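Local structure of AdeR (Acinetobacter baumannii, 5X5L) at residues 35-40 with 71-76. The protein probably acts as a two-component response regulator of transcription, its C-terminal domain, the part present here, binding an intercistronic DNA region. Residues are numbered along the deposited sequence; the frame is centred on the assembly and turned at random.
With nucleotides of chain I; nucleotides of chain J.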
loop_
_atom_site.group_PDB
_atom_site.type_symbol
_atom_site.label_atom_id
_atom_site.label_comp_id
_atom_site.label_asym_id
_atom_site.label_seq_id
_atom_site.Cartn_x
_atom_site.Cartn_y
_atom_site.Cartn_z
ATOM N N TYR C 35 1.895 10.550 15.300
ATOM C CA TYR C 35 2.442 10.724 13.947
ATOM C C TYR C 35 2.169 12.134 13.417
ATOM O O TYR C 35 3.045 12.759 12.830
ATOM C CB TYR C 35 1.848 9.692 12.971
ATOM C CG TYR C 35 2.320 9.881 11.551
ATOM C CD1 TYR C 35 3.499 9.273 11.115
ATOM C CD2 TYR C 35 1.609 10.663 10.648
ATOM C CE1 TYR C 35 3.950 9.430 9.806
ATOM C CE2 TYR C 35 2.057 10.830 9.345
ATOM C CZ TYR C 35 3.228 10.208 8.930
ATOM O OH TYR C 35 3.666 10.374 7.631
ATOM N N LYS C 36 0.945 12.611 13.605
ATOM C CA LYS C 36 0.551 13.944 13.138
ATOM C C LYS C 36 1.368 15.046 13.816
ATOM O O LYS C 36 1.812 15.974 13.157
ATOM C CB LYS C 36 -0.947 14.196 13.355
ATOM C CG LYS C 36 -1.847 13.415 12.417
ATOM C CD LYS C 36 -3.287 13.908 12.448
ATOM C CE LYS C 36 -4.130 12.844 11.734
ATOM N NZ LYS C 36 -5.553 13.220 11.536
ATOM N N ILE C 37 1.579 14.919 15.120
ATOM C CA ILE C 37 2.372 15.879 15.891
ATOM C C ILE C 37 3.783 15.997 15.312
ATOM O O ILE C 37 4.190 17.089 14.906
ATOM C CB ILE C 37 2.403 15.514 17.399
ATOM C CG1 ILE C 37 1.023 15.787 18.016
ATOM C CG2 ILE C 37 3.465 16.312 18.146
ATOM C CD1 ILE C 37 0.862 15.299 19.439
ATOM N N ILE C 38 4.507 14.881 15.257
ATOM C CA ILE C 38 5.889 14.882 14.757
ATOM C C ILE C 38 6.000 15.322 13.291
ATOM O O ILE C 38 6.959 16.010 12.922
ATOM C CB ILE C 38 6.594 13.516 14.991
ATOM C CG1 ILE C 38 8.103 13.593 14.712
ATOM C CG2 ILE C 38 5.992 12.414 14.137
ATOM C CD1 ILE C 38 8.846 14.540 15.632
ATOM N N SER C 39 5.028 14.930 12.469
ATOM C CA SER C 39 5.006 15.308 11.052
ATOM C C SER C 39 4.634 16.781 10.850
ATOM O O SER C 39 5.064 17.401 9.878
ATOM C CB SER C 39 4.033 14.411 10.286
ATOM O OG SER C 39 4.181 14.576 8.889
ATOM N N PHE C 40 3.826 17.328 11.758
ATOM C CA PHE C 40 3.425 18.741 11.730
ATOM C C PHE C 40 4.576 19.643 12.149
ATOM O O PHE C 40 4.877 20.628 11.473
ATOM C CB PHE C 40 2.205 18.950 12.646
ATOM C CG PHE C 40 1.658 20.360 12.673
ATOM C CD1 PHE C 40 1.535 21.122 11.510
ATOM C CD2 PHE C 40 1.213 20.912 13.881
ATOM C CE1 PHE C 40 1.048 22.410 11.568
ATOM C CE2 PHE C 40 0.695 22.195 13.922
ATOM C CZ PHE C 40 0.608 22.943 12.755
ATOM N N SER C 71 -0.271 15.584 27.109
ATOM C CA SER C 71 -0.128 14.138 27.279
ATOM C C SER C 71 0.261 13.439 25.976
ATOM O O SER C 71 1.079 12.516 26.003
ATOM C CB SER C 71 -1.408 13.518 27.847
ATOM O OG SER C 71 -1.133 12.307 28.517
ATOM N N HIS C 72 -0.294 13.876 24.842
ATOM C CA HIS C 72 0.119 13.316 23.551
ATOM C C HIS C 72 1.587 13.590 23.268
ATOM O O HIS C 72 2.291 12.726 22.747
ATOM C CB HIS C 72 -0.724 13.817 22.376
ATOM C CG HIS C 72 -2.100 13.229 22.317
ATOM N ND1 HIS C 72 -2.342 11.930 21.910
ATOM C CD2 HIS C 72 -3.307 13.774 22.571
ATOM C CE1 HIS C 72 -3.639 11.697 21.947
ATOM N NE2 HIS C 72 -4.248 12.800 22.345
ATOM N N VAL C 73 2.036 14.798 23.617
ATOM C CA VAL C 73 3.425 15.211 23.407
ATOM C C VAL C 73 4.336 14.415 24.325
ATOM O O VAL C 73 5.393 13.968 23.889
ATOM C CB VAL C 73 3.605 16.736 23.619
ATOM C CG1 VAL C 73 5.071 17.148 23.585
ATOM C CG2 VAL C 73 2.823 17.517 22.559
ATOM N N SER C 74 3.917 14.226 25.580
ATOM C CA SER C 74 4.658 13.409 26.550
ATOM C C SER C 74 4.896 11.994 26.042
ATOM O O SER C 74 6.033 11.509 26.042
ATOM C CB SER C 74 3.907 13.333 27.877
ATOM O OG SER C 74 4.611 12.518 28.796
ATOM N N LYS C 75 3.810 11.349 25.600
ATOM C CA LYS C 75 3.874 9.974 25.104
ATOM C C LYS C 75 4.771 9.849 23.882
ATOM O O LYS C 75 5.527 8.872 23.771
ATOM C CB LYS C 75 2.473 9.429 24.807
ATOM C CG LYS C 75 1.664 9.185 26.054
ATOM C CD LYS C 75 0.219 8.829 25.737
ATOM C CE LYS C 75 -0.532 8.457 26.988
ATOM N NZ LYS C 75 -1.170 9.596 27.731
ATOM N N LEU C 76 4.704 10.831 22.983
ATOM C CA LEU C 76 5.634 10.897 21.858
ATOM C C LEU C 76 7.068 11.059 22.364
ATOM O O LEU C 76 7.963 10.357 21.893
ATOM C CB LEU C 76 5.268 12.037 20.895
ATOM C CG LEU C 76 6.229 12.313 19.729
ATOM C CD1 LEU C 76 6.447 11.063 18.881
ATOM C CD2 LEU C 76 5.718 13.465 18.864
ATOM P P DG I 7 7.781 13.305 30.733
ATOM O OP1 DG I 7 9.193 12.851 30.801
ATOM O OP2 DG I 7 7.130 13.511 29.408
ATOM O "O5'" DG I 7 6.875 12.282 31.548
ATOM C "C5'" DG I 7 6.997 12.113 32.971
ATOM C "C4'" DG I 7 5.908 11.199 33.486
ATOM O "O4'" DG I 7 4.716 11.970 33.766
ATOM C "C3'" DG I 7 5.476 10.095 32.517
ATOM O "O3'" DG I 7 5.248 8.862 33.200
ATOM C "C2'" DG I 7 4.165 10.604 31.952
ATOM C "C1'" DG I 7 3.596 11.367 33.131
ATOM N N9 DG I 7 2.633 12.420 32.813
ATOM C C8 DG I 7 2.645 13.284 31.745
ATOM N N7 DG I 7 1.649 14.130 31.756
ATOM C C5 DG I 7 0.926 13.791 32.889
ATOM C C6 DG I 7 -0.264 14.349 33.417
ATOM O O6 DG I 7 -0.930 15.294 32.980
ATOM N N1 DG I 7 -0.659 13.702 34.585
ATOM C C2 DG I 7 0.013 12.659 35.175
ATOM N N2 DG I 7 -0.517 12.181 36.310
ATOM N N3 DG I 7 1.126 12.130 34.692
ATOM C C4 DG I 7 1.521 12.738 33.554
ATOM P P DT J 15 -4.284 8.382 19.372
ATOM O OP1 DT J 15 -3.907 8.754 17.989
ATOM O OP2 DT J 15 -3.230 8.264 20.409
ATOM O "O5'" DT J 15 -5.406 9.402 19.855
ATOM C "C5'" DT J 15 -6.768 9.265 19.416
ATOM C "C4'" DT J 15 -7.687 9.535 20.582
ATOM O "O4'" DT J 15 -7.590 8.467 21.549
ATOM C "C3'" DT J 15 -7.341 10.819 21.335
ATOM O "O3'" DT J 15 -8.434 11.730 21.271
ATOM C "C2'" DT J 15 -7.069 10.365 22.758
ATOM C "C1'" DT J 15 -7.769 9.027 22.833
ATOM N N1 DT J 15 -7.240 8.063 23.827
ATOM C C2 DT J 15 -8.075 7.600 24.822
ATOM O O2 DT J 15 -9.228 7.974 24.953
ATOM N N3 DT J 15 -7.503 6.682 25.670
ATOM C C4 DT J 15 -6.210 6.193 25.622
ATOM O O4 DT J 15 -5.837 5.370 26.452
ATOM C C5 DT J 15 -5.393 6.715 24.547
ATOM C C7 DT J 15 -3.976 6.250 24.419
ATOM C C6 DT J 15 -5.943 7.609 23.715
ATOM P P DC J 16 -8.196 13.261 21.576
ATOM O OP1 DC J 16 -9.114 14.052 20.717
ATOM O OP2 DC J 16 -6.738 13.512 21.536
ATOM O "O5'" DC J 16 -8.676 13.393 23.082
ATOM C "C5'" DC J 16 -10.039 13.126 23.436
ATOM C "C4'" DC J 16 -10.103 12.793 24.906
ATOM O "O4'" DC J 16 -9.222 11.690 25.177
ATOM C "C3'" DC J 16 -9.630 13.927 25.811
ATOM O "O3'" DC J 16 -10.762 14.636 26.319
ATOM C "C2'" DC J 16 -8.778 13.236 26.870
ATOM C "C1'" DC J 16 -8.842 11.758 26.535
ATOM N N1 DC J 16 -7.587 10.997 26.687
ATOM C C2 DC J 16 -7.534 9.965 27.627
ATOM O O2 DC J 16 -8.522 9.758 28.345
ATOM N N3 DC J 16 -6.401 9.235 27.744
ATOM C C4 DC J 16 -5.351 9.502 26.963
ATOM N N4 DC J 16 -4.251 8.763 27.118
ATOM C C5 DC J 16 -5.381 10.544 25.991
ATOM C C6 DC J 16 -6.511 11.254 25.883
#
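Apolar packing between two nearly perpendicular helices joins 35-40, on helix 32-41, to 71-76 on the recognition helix 66-81 in the winged helix-turn-helix core of this OmpR/PhoB-type domain. The segment axes cross at -83° and approach to 10.3 Å, and no hydrogen bond links the segments. Ile37 and Leu76 carry most of the contact, running alongside one another with tips pointing opposite ways. With CG2 of Ile37 anti to its backbone N, that methyl meets Leu76 CD2 at 3.7 Å. The other branch of Ile37 extends (chi2 172°) and lies across His72, nearly perpendicular, so that CD1 is 3.7 Å from His72 CB and also touches Val73 CG2. Leu76 has its CG anti to the backbone N; its CD2 rests on both isoleucines, 4.0 Å from Ile38 CB.

The other faces of 71-76 meet DNA. The His72 ring leads away from Ile37, and its NE2 donates to OP2 of DC16 of chain J at 2.7 Å, somewhat bent at 140°. Ser74 OG, anti to its backbone N, donates to OP2 of DG7 of chain I at 2.8 Å, so phosphates of both strands are held. Lys75, bent at chi4, hydrogen-bonds through NZ to O6 of another guanine and, weakly, to Ser71 OG. The chemistry thus divides by face: hydrocarbon fixes the recognition helix against the core, while polar groups grip DNA phosphates and bases. His72 does both, its CB packed inward and its imidazole N-H spent on a phosphate, whose negative charge would probably favour a protonated ring.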